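YceI-like domain protein (Burkholderia cenocepacia BC7, PDB 5IXH) binds a long polyprenyl diphosphate inside its lipocalin-like beta barrel and probably captures antibiotics outside the bacterial cell. Local coordinates at residues A[49-54]-A[71-76]; A[101-106]-A[135-140]. One frame throughout, in Å; residues are numbered along the deposited sequence. Where two conformers were deposited one is given.

Contact 1 of 2, residues A[49-54]-A[71-76]; sequences IDVASF and FDAKTY. With OTP ((2E,6E,10E,14E,18E,22E,26E)-3,7,11,15,19,23,27,31-octamethyldotriaconta-2,6,10,14,18,22,26,30-octaenyl trihydrogen diphosphate), chain C.
Phe71 drives the edge of its ring at the face of Phe54, an offset edge-to-face pair with centroids 5.5 Å apart and planes at 66°. The leading atoms are CE2 and CZ: CE2 of Phe71 lies 3.8 Å from CB of Phe54, while CZ sits over the rim of the Phe54 ring rather than its centre. The two first torsions differ, CG of Phe54 being anti to its backbone N (chi1 -166°) and CG of Phe71 anti to its carbonyl carbon, and the side chains cross at about a right angle. Both rings then meet the polyprenyl chain of OTP. CE2 of Phe54 approaches OTP C33 to 3.5 Å, and CE1 of Phe71 comes within 3.7 Å of OTP C29, so the pair forms one patch of the pocket wall.

Beside Phe71, Val51 sets its CB 4.0 Å from CD2 of that ring. Its CG2, in the crowded position between backbone N and carbonyl carbon (chi1 -54°), touches CB of Ala73 at 3.7 Å and also rests against the carbonyl O of Tyr76. The contact between the segments is thus carried by apolar and aromatic groups, and polar bonds shape each segment internally: Asp50 O accepts from both N and OG of Ser53, and OG1 of Thr75 reaches OD1 of Asp72 at 2.8 Å. Phe54 also meets the Phe26 ring of strand 22-34 and Ala13 of strand 10-15, and both aromatic residues touch Val65 of helix 59-66.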
loop_
_atom_site.group_PDB
_atom_site.type_symbol
_atom_site.label_atom_id
_atom_site.label_comp_id
_atom_site.label_asym_id
_atom_site.label_seq_id
_atom_site.Cartn_x
_atom_site.Cartn_y
_atom_site.Cartn_z
ATOM N N ILE A 49 6.578 -0.491 -4.771
ATOM C CA ILE A 49 7.063 -1.153 -3.571
ATOM C C ILE A 49 7.949 -2.335 -3.937
ATOM O O ILE A 49 7.582 -3.161 -4.804
ATOM C CB ILE A 49 5.842 -1.636 -2.765
ATOM C CG1 ILE A 49 5.009 -0.460 -2.220
ATOM C CG2 ILE A 49 6.228 -2.590 -1.661
ATOM C CD1 ILE A 49 5.236 -0.110 -0.766
ATOM N N ASP A 50 9.092 -2.438 -3.253
ATOM C CA ASP A 50 9.972 -3.620 -3.335
ATOM C C ASP A 50 9.457 -4.646 -2.334
ATOM O O ASP A 50 9.652 -4.493 -1.122
ATOM C CB ASP A 50 11.402 -3.176 -3.039
ATOM C CG ASP A 50 12.378 -4.327 -2.787
ATOM O OD1 ASP A 50 11.977 -5.492 -2.644
ATOM O OD2 ASP A 50 13.589 -4.028 -2.698
ATOM N N VAL A 51 8.753 -5.673 -2.800
ATOM C CA VAL A 51 7.994 -6.506 -1.860
ATOM C C VAL A 51 8.886 -7.348 -0.942
ATOM O O VAL A 51 8.469 -7.649 0.169
ATOM C CB VAL A 51 6.893 -7.388 -2.540
ATOM C CG1 VAL A 51 5.960 -6.519 -3.382
ATOM C CG2 VAL A 51 7.488 -8.455 -3.366
ATOM N N ALA A 52 10.102 -7.681 -1.377
ATOM C CA ALA A 52 11.033 -8.418 -0.540
ATOM C C ALA A 52 11.506 -7.620 0.663
ATOM O O ALA A 52 12.106 -8.167 1.572
ATOM C CB ALA A 52 12.238 -8.871 -1.372
ATOM N N SER A 53 11.231 -6.323 0.685
ATOM C CA SER A 53 11.602 -5.474 1.812
ATOM C C SER A 53 10.538 -5.475 2.905
ATOM O O SER A 53 10.676 -4.744 3.891
ATOM C CB SER A 53 11.851 -4.039 1.356
ATOM O OG SER A 53 10.631 -3.336 1.114
ATOM N N PHE A 54 9.513 -6.287 2.771
ATOM C CA PHE A 54 8.468 -6.400 3.795
ATOM C C PHE A 54 9.038 -7.012 5.064
ATOM O O PHE A 54 9.608 -8.104 5.035
ATOM C CB PHE A 54 7.281 -7.225 3.287
ATOM C CG PHE A 54 6.024 -7.133 4.127
ATOM C CD1 PHE A 54 5.368 -5.930 4.310
ATOM C CD2 PHE A 54 5.468 -8.281 4.691
ATOM C CE1 PHE A 54 4.210 -5.860 5.037
ATOM C CE2 PHE A 54 4.324 -8.213 5.445
ATOM C CZ PHE A 54 3.677 -7.004 5.614
ATOM N N PHE A 71 3.956 -13.644 -1.307
ATOM C CA PHE A 71 4.200 -12.646 -2.349
ATOM C C PHE A 71 4.826 -13.210 -3.619
ATOM O O PHE A 71 4.735 -12.600 -4.674
ATOM C CB PHE A 71 5.130 -11.534 -1.857
ATOM C CG PHE A 71 4.550 -10.650 -0.779
ATOM C CD1 PHE A 71 3.197 -10.546 -0.557
ATOM C CD2 PHE A 71 5.404 -9.969 0.065
ATOM C CE1 PHE A 71 2.716 -9.732 0.453
ATOM C CE2 PHE A 71 4.928 -9.152 1.062
ATOM C CZ PHE A 71 3.594 -9.048 1.261
ATOM N N ASP A 72 5.525 -14.330 -3.514
ATOM C CA ASP A 72 6.343 -14.834 -4.628
ATOM C C ASP A 72 7.260 -13.714 -5.144
ATOM O O ASP A 72 7.259 -13.365 -6.339
ATOM C CB ASP A 72 5.462 -15.396 -5.735
ATOM C CG ASP A 72 6.226 -16.255 -6.739
ATOM O OD1 ASP A 72 7.455 -16.439 -6.622
ATOM O OD2 ASP A 72 5.567 -16.751 -7.666
ATOM N N ALA A 73 8.042 -13.174 -4.226
ATOM C CA ALA A 73 8.847 -11.996 -4.500
ATOM C C ALA A 73 9.897 -12.204 -5.600
ATOM O O ALA A 73 10.247 -11.258 -6.288
ATOM C CB ALA A 73 9.535 -11.537 -3.225
ATOM N N LYS A 74 10.413 -13.409 -5.779
ATOM C CA LYS A 74 11.378 -13.631 -6.853
ATOM C C LYS A 74 10.719 -13.497 -8.234
ATOM O O LYS A 74 11.363 -13.079 -9.183
ATOM C CB LYS A 74 12.063 -14.990 -6.711
ATOM C CG LYS A 74 12.967 -15.086 -5.487
ATOM C CD LYS A 74 13.605 -16.467 -5.371
ATOM C CE LYS A 74 14.554 -16.549 -4.180
ATOM N NZ LYS A 74 15.677 -15.578 -4.290
ATOM N N THR A 75 9.468 -13.911 -8.348
ATOM C CA THR A 75 8.729 -13.864 -9.625
ATOM C C THR A 75 8.145 -12.478 -9.871
ATOM O O THR A 75 8.147 -11.995 -11.006
ATOM C CB THR A 75 7.616 -14.898 -9.607
ATOM O OG1 THR A 75 8.191 -16.186 -9.358
ATOM C CG2 THR A 75 6.881 -14.931 -10.915
ATOM N N TYR A 76 7.657 -11.864 -8.798
ATOM C CA TYR A 76 7.001 -10.569 -8.837
ATOM C C TYR A 76 7.677 -9.645 -7.828
ATOM O O TYR A 76 7.203 -9.469 -6.692
ATOM C CB TYR A 76 5.530 -10.726 -8.491
ATOM C CG TYR A 76 4.768 -11.592 -9.461
ATOM C CD1 TYR A 76 4.433 -11.118 -10.728
ATOM C CD2 TYR A 76 4.390 -12.884 -9.137
ATOM C CE1 TYR A 76 3.739 -11.859 -11.618
ATOM C CE2 TYR A 76 3.653 -13.650 -10.064
ATOM C CZ TYR A 76 3.356 -13.120 -11.302
ATOM O OH TYR A 76 2.648 -13.872 -12.229
HETATM O O7 OTP C . -0.236 -19.234 15.458
HETATM P P2 OTP C . -0.386 -19.134 13.954
HETATM O O5 OTP C . -0.118 -20.482 13.323
HETATM O O6 OTP C . -1.789 -18.683 13.607
HETATM O O4 OTP C . 0.649 -18.073 13.384
HETATM P P1 OTP C . 1.018 -17.908 11.848
HETATM O O2 OTP C . 2.103 -18.892 11.472
HETATM O O3 OTP C . -0.206 -18.143 10.988
HETATM O O1 OTP C . 1.561 -16.429 11.646
HETATM C C40 OTP C . 1.014 -15.553 10.674
HETATM C C39 OTP C . 2.041 -14.427 10.600
HETATM C C37 OTP C . 1.902 -13.314 9.823
HETATM C C38 OTP C . 3.054 -12.313 9.900
HETATM C C36 OTP C . 0.688 -13.046 8.903
HETATM C C35 OTP C . 1.213 -12.627 7.515
HETATM C C34 OTP C . 0.249 -11.665 6.797
HETATM C C32 OTP C . 0.718 -10.911 5.746
HETATM C C33 OTP C . 2.178 -11.012 5.286
HETATM C C31 OTP C . -0.231 -9.948 5.010
HETATM C C30 OTP C . -0.116 -10.174 3.488
HETATM C C29 OTP C . 0.129 -8.785 2.891
HETATM C C27 OTP C . -0.655 -8.260 1.893
HETATM C C28 OTP C . -1.838 -8.980 1.244
HETATM C C26 OTP C . -0.287 -6.847 1.435
HETATM C C25 OTP C . -0.308 -6.732 -0.094
HETATM C C24 OTP C . 0.053 -5.247 -0.225
HETATM C C22 OTP C . 1.173 -4.824 -0.886
HETATM C C23 OTP C . 2.151 -5.774 -1.585
HETATM C C21 OTP C . 1.409 -3.316 -0.921
HETATM C C20 OTP C . 0.831 -2.850 -2.258
HETATM C C19 OTP C . 0.562 -1.351 -2.091
HETATM C C17 OTP C . 0.978 -0.433 -3.033
HETATM C C18 OTP C . 1.724 -0.890 -4.289
HETATM C C16 OTP C . 0.699 1.071 -2.870
HETATM C C15 OTP C . 0.078 1.418 -1.504
HETATM C C14 OTP C . -0.495 2.841 -1.599
HETATM C C12 OTP C . -1.748 3.053 -2.133
HETATM C C13 OTP C . -2.646 1.916 -2.632
HETATM C C11 OTP C . -2.321 4.474 -2.233
HETATM C C10 OTP C . -1.224 5.542 -2.316
HETATM C C9 OTP C . -1.970 6.819 -2.731
HETATM C C7 OTP C . -1.299 7.933 -3.164
HETATM C C8 OTP C . 0.228 7.946 -3.251
HETATM C C6 OTP C . -2.141 9.159 -3.567
HETATM C C5 OTP C . -1.545 10.440 -2.980
HETATM C C4 OTP C . -2.716 11.439 -2.942
HETATM C C2 OTP C . -2.861 12.506 -3.798
HETATM C C3 OTP C . -4.093 13.391 -3.608
HETATM C C1 OTP C . -1.859 12.842 -4.906
#

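Contact 2 of 2, residues A[101-106]-A[135-140]. With OTP ((2E,6E,10E,14E,18E,22E,26E)-3,7,11,15,19,23,27,31-octamethyldotriaconta-2,6,10,14,18,22,26,30-octaenyl trihydrogen diphosphate), chain C.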
loop_
_atom_site.group_PDB
_atom_site.type_symbol
_atom_site.label_atom_id
_atom_site.label_comp_id
_atom_site.label_asym_id
_atom_site.label_seq_id
_atom_site.Cartn_x
_atom_site.Cartn_y
_atom_site.Cartn_z
ATOM N N THR A 101 -1.436 -3.142 -8.683
ATOM C CA THR A 101 -0.956 -4.432 -9.197
ATOM C C THR A 101 -0.086 -5.074 -8.129
ATOM O O THR A 101 0.925 -4.485 -7.699
ATOM C CB THR A 101 -0.148 -4.255 -10.465
ATOM O OG1 THR A 101 -0.926 -3.505 -11.409
ATOM C CG2 THR A 101 0.211 -5.601 -11.078
ATOM N N ILE A 102 -0.489 -6.268 -7.701
ATOM C CA ILE A 102 0.227 -7.052 -6.691
ATOM C C ILE A 102 0.290 -8.473 -7.238
ATOM O O ILE A 102 -0.706 -9.032 -7.677
ATOM C CB ILE A 102 -0.517 -7.079 -5.320
ATOM C CG1 ILE A 102 -0.692 -5.675 -4.752
ATOM C CG2 ILE A 102 0.239 -7.964 -4.317
ATOM C CD1 ILE A 102 -1.705 -5.583 -3.651
ATOM N N LYS A 103 1.490 -9.069 -7.210
ATOM C CA LYS A 103 1.713 -10.419 -7.679
ATOM C C LYS A 103 1.182 -10.565 -9.121
ATOM O O LYS A 103 0.591 -11.558 -9.523
ATOM C CB LYS A 103 1.090 -11.424 -6.691
ATOM C CG LYS A 103 1.638 -12.814 -6.730
ATOM C CD LYS A 103 1.078 -13.691 -5.600
ATOM C CE LYS A 103 1.535 -15.142 -5.706
ATOM N NZ LYS A 103 1.057 -16.001 -4.607
ATOM N N GLY A 104 1.422 -9.512 -9.889
ATOM C CA GLY A 104 1.017 -9.493 -11.275
ATOM C C GLY A 104 -0.471 -9.382 -11.568
ATOM O O GLY A 104 -0.898 -9.460 -12.714
ATOM N N LYS A 105 -1.289 -9.197 -10.529
ATOM C CA LYS A 105 -2.740 -9.062 -10.674
ATOM C C LYS A 105 -3.132 -7.623 -10.450
ATOM O O LYS A 105 -2.803 -7.022 -9.436
ATOM C CB LYS A 105 -3.435 -9.949 -9.651
ATOM C CG LYS A 105 -3.175 -11.427 -9.840
ATOM C CD LYS A 105 -3.920 -11.982 -11.040
ATOM C CE LYS A 105 -3.542 -13.430 -11.295
ATOM N NZ LYS A 105 -3.807 -14.283 -10.105
ATOM N N ALA A 106 -3.873 -7.058 -11.399
ATOM C CA ALA A 106 -4.304 -5.674 -11.343
ATOM C C ALA A 106 -5.767 -5.535 -10.951
ATOM O O ALA A 106 -6.630 -6.304 -11.372
ATOM C CB ALA A 106 -4.070 -5.018 -12.702
ATOM N N PHE A 135 -5.555 -10.963 -4.991
ATOM C CA PHE A 135 -4.251 -10.905 -5.630
ATOM C C PHE A 135 -3.469 -12.224 -5.487
ATOM O O PHE A 135 -2.284 -12.284 -5.763
ATOM C CB PHE A 135 -3.456 -9.734 -5.034
ATOM C CG PHE A 135 -4.136 -8.414 -5.200
ATOM C CD1 PHE A 135 -3.937 -7.675 -6.353
ATOM C CD2 PHE A 135 -5.010 -7.915 -4.224
ATOM C CE1 PHE A 135 -4.576 -6.485 -6.547
ATOM C CE2 PHE A 135 -5.647 -6.711 -4.411
ATOM C CZ PHE A 135 -5.436 -5.989 -5.578
ATOM N N ASN A 136 -4.195 -13.250 -5.030
ATOM C CA ASN A 136 -3.650 -14.585 -4.821
ATOM C C ASN A 136 -2.474 -14.549 -3.827
ATOM O O ASN A 136 -1.552 -15.355 -3.940
ATOM C CB ASN A 136 -3.251 -15.213 -6.173
ATOM C CG ASN A 136 -3.568 -16.686 -6.250
ATOM O OD1 ASN A 136 -4.578 -17.146 -5.715
ATOM N ND2 ASN A 136 -2.693 -17.447 -6.901
ATOM N N VAL A 137 -2.500 -13.633 -2.858
ATOM C CA VAL A 137 -1.479 -13.525 -1.811
ATOM C C VAL A 137 -1.889 -14.394 -0.616
ATOM O O VAL A 137 -2.816 -14.076 0.133
ATOM C CB VAL A 137 -1.251 -12.065 -1.395
ATOM C CG1 VAL A 137 -0.308 -11.977 -0.187
ATOM C CG2 VAL A 137 -0.679 -11.284 -2.582
ATOM N N GLY A 138 -1.183 -15.504 -0.473
ATOM C CA GLY A 138 -1.473 -16.517 0.543
ATOM C C GLY A 138 -2.387 -17.565 -0.075
ATOM O O GLY A 138 -3.583 -17.633 0.246
ATOM N N THR A 139 -1.825 -18.385 -0.943
ATOM C CA THR A 139 -2.566 -19.452 -1.593
ATOM C C THR A 139 -2.122 -20.791 -1.045
ATOM O O THR A 139 -1.419 -20.864 -0.040
ATOM C CB THR A 139 -2.377 -19.409 -3.112
ATOM O OG1 THR A 139 -0.990 -19.577 -3.450
ATOM C CG2 THR A 139 -2.831 -18.140 -3.649
ATOM N N GLY A 140 -2.544 -21.874 -1.687
ATOM C CA GLY A 140 -2.244 -23.201 -1.173
ATOM C C GLY A 140 -2.845 -23.374 0.209
ATOM O O GLY A 140 -4.007 -23.048 0.421
HETATM O O7 OTP C . -0.236 -19.234 15.458
HETATM P P2 OTP C . -0.386 -19.134 13.954
HETATM O O5 OTP C . -0.118 -20.482 13.323
HETATM O O6 OTP C . -1.789 -18.683 13.607
HETATM O O4 OTP C . 0.649 -18.073 13.384
HETATM P P1 OTP C . 1.018 -17.908 11.848
HETATM O O2 OTP C . 2.103 -18.892 11.472
HETATM O O3 OTP C . -0.206 -18.143 10.988
HETATM O O1 OTP C . 1.561 -16.429 11.646
HETATM C C40 OTP C . 1.014 -15.553 10.674
HETATM C C39 OTP C . 2.041 -14.427 10.600
HETATM C C37 OTP C . 1.902 -13.314 9.823
HETATM C C38 OTP C . 3.054 -12.313 9.900
HETATM C C36 OTP C . 0.688 -13.046 8.903
HETATM C C35 OTP C . 1.213 -12.627 7.515
HETATM C C34 OTP C . 0.249 -11.665 6.797
HETATM C C32 OTP C . 0.718 -10.911 5.746
HETATM C C33 OTP C . 2.178 -11.012 5.286
HETATM C C31 OTP C . -0.231 -9.948 5.010
HETATM C C30 OTP C . -0.116 -10.174 3.488
HETATM C C29 OTP C . 0.129 -8.785 2.891
HETATM C C27 OTP C . -0.655 -8.260 1.893
HETATM C C28 OTP C . -1.838 -8.980 1.244
HETATM C C26 OTP C . -0.287 -6.847 1.435
HETATM C C25 OTP C . -0.308 -6.732 -0.094
HETATM C C24 OTP C . 0.053 -5.247 -0.225
HETATM C C22 OTP C . 1.173 -4.824 -0.886
HETATM C C23 OTP C . 2.151 -5.774 -1.585
HETATM C C21 OTP C . 1.409 -3.316 -0.921
HETATM C C20 OTP C . 0.831 -2.850 -2.258
HETATM C C19 OTP C . 0.562 -1.351 -2.091
HETATM C C17 OTP C . 0.978 -0.433 -3.033
HETATM C C18 OTP C . 1.724 -0.890 -4.289
HETATM C C16 OTP C . 0.699 1.071 -2.870
HETATM C C15 OTP C . 0.078 1.418 -1.504
HETATM C C14 OTP C . -0.495 2.841 -1.599
HETATM C C12 OTP C . -1.748 3.053 -2.133
HETATM C C13 OTP C . -2.646 1.916 -2.632
HETATM C C11 OTP C . -2.321 4.474 -2.233
HETATM C C10 OTP C . -1.224 5.542 -2.316
HETATM C C9 OTP C . -1.970 6.819 -2.731
HETATM C C7 OTP C . -1.299 7.933 -3.164
HETATM C C8 OTP C . 0.228 7.946 -3.251
HETATM C C6 OTP C . -2.141 9.159 -3.567
HETATM C C5 OTP C . -1.545 10.440 -2.980
HETATM C C4 OTP C . -2.716 11.439 -2.942
HETATM C C2 OTP C . -2.861 12.506 -3.798
HETATM C C3 OTP C . -4.093 13.391 -3.608
HETATM C C1 OTP C . -1.859 12.842 -4.906
HETATM O O HOH W 1 1.094 -18.535 -5.889
#
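A type I' turn from Ile102 to Lys105 joins strands 93-102 and 105-118 as a tight hairpin, closed by reciprocal backbone bonds between Ile102 and Lys105. The irregular segment 135-140 runs past this hairpin end, and the two chains come nearest at Lys105 and Phe135, whose CA atoms are 5.6 Å apart.

Ile102 lays its CD1 almost exactly over the centre of the Phe135 ring, a CH-pi contact of 3.9 Å from CD1 to the centroid and 4° off the normal. At the ring edge, in plane, stands the carbonyl O of Lys105, 3.3 Å from CD1 of Phe135. The other branch of Ile102, CG2, packs against CG2 of Val137, and CG1 of Val137 turns to OTP C28 at 3.7 Å.

Lys103 stretches away roughly at right angles to Ile102, CG anti to its backbone N and the chain extended beyond, along the Phe135 and Asn136 carbonyls. Its NZ donates to O of Asn136 at 2.8 Å, from above the carbonyl plane (27° out of it), and to a water at the same distance. With Lys68 O and Trp70 O, four oxygens surround the ammonium, more than its three N-H can meet singly, so at least one is probably shared; this setting would be expected to favour the charged form, while CD1 of Ile102, 3.9 Å from OTP C24, faces the polyprenyl chain.

In the fold
From the N terminus the chain passes strands 10-15 and 22-34, then leaves strand 44-50 for the excursion that holds short strand 54-55 and helix 59-66. Contact 1 closes that excursion just before strand 78-90 re-enters the barrel. Contact 2 opens later, at the hairpin of strands 93-102 and 105-118, and closes after strands 105-118 and 121-131, in the long loop leading to strand 151-160. The two follow in series, neither nested nor crossed, yet their centres lie 11 Å apart and they touch: Tyr76 packs on the Lys103-Gly104 turn, and Phe71 on Val137. Together they tie loops from separate parts of the antiparallel barrel around one stretch of OTP.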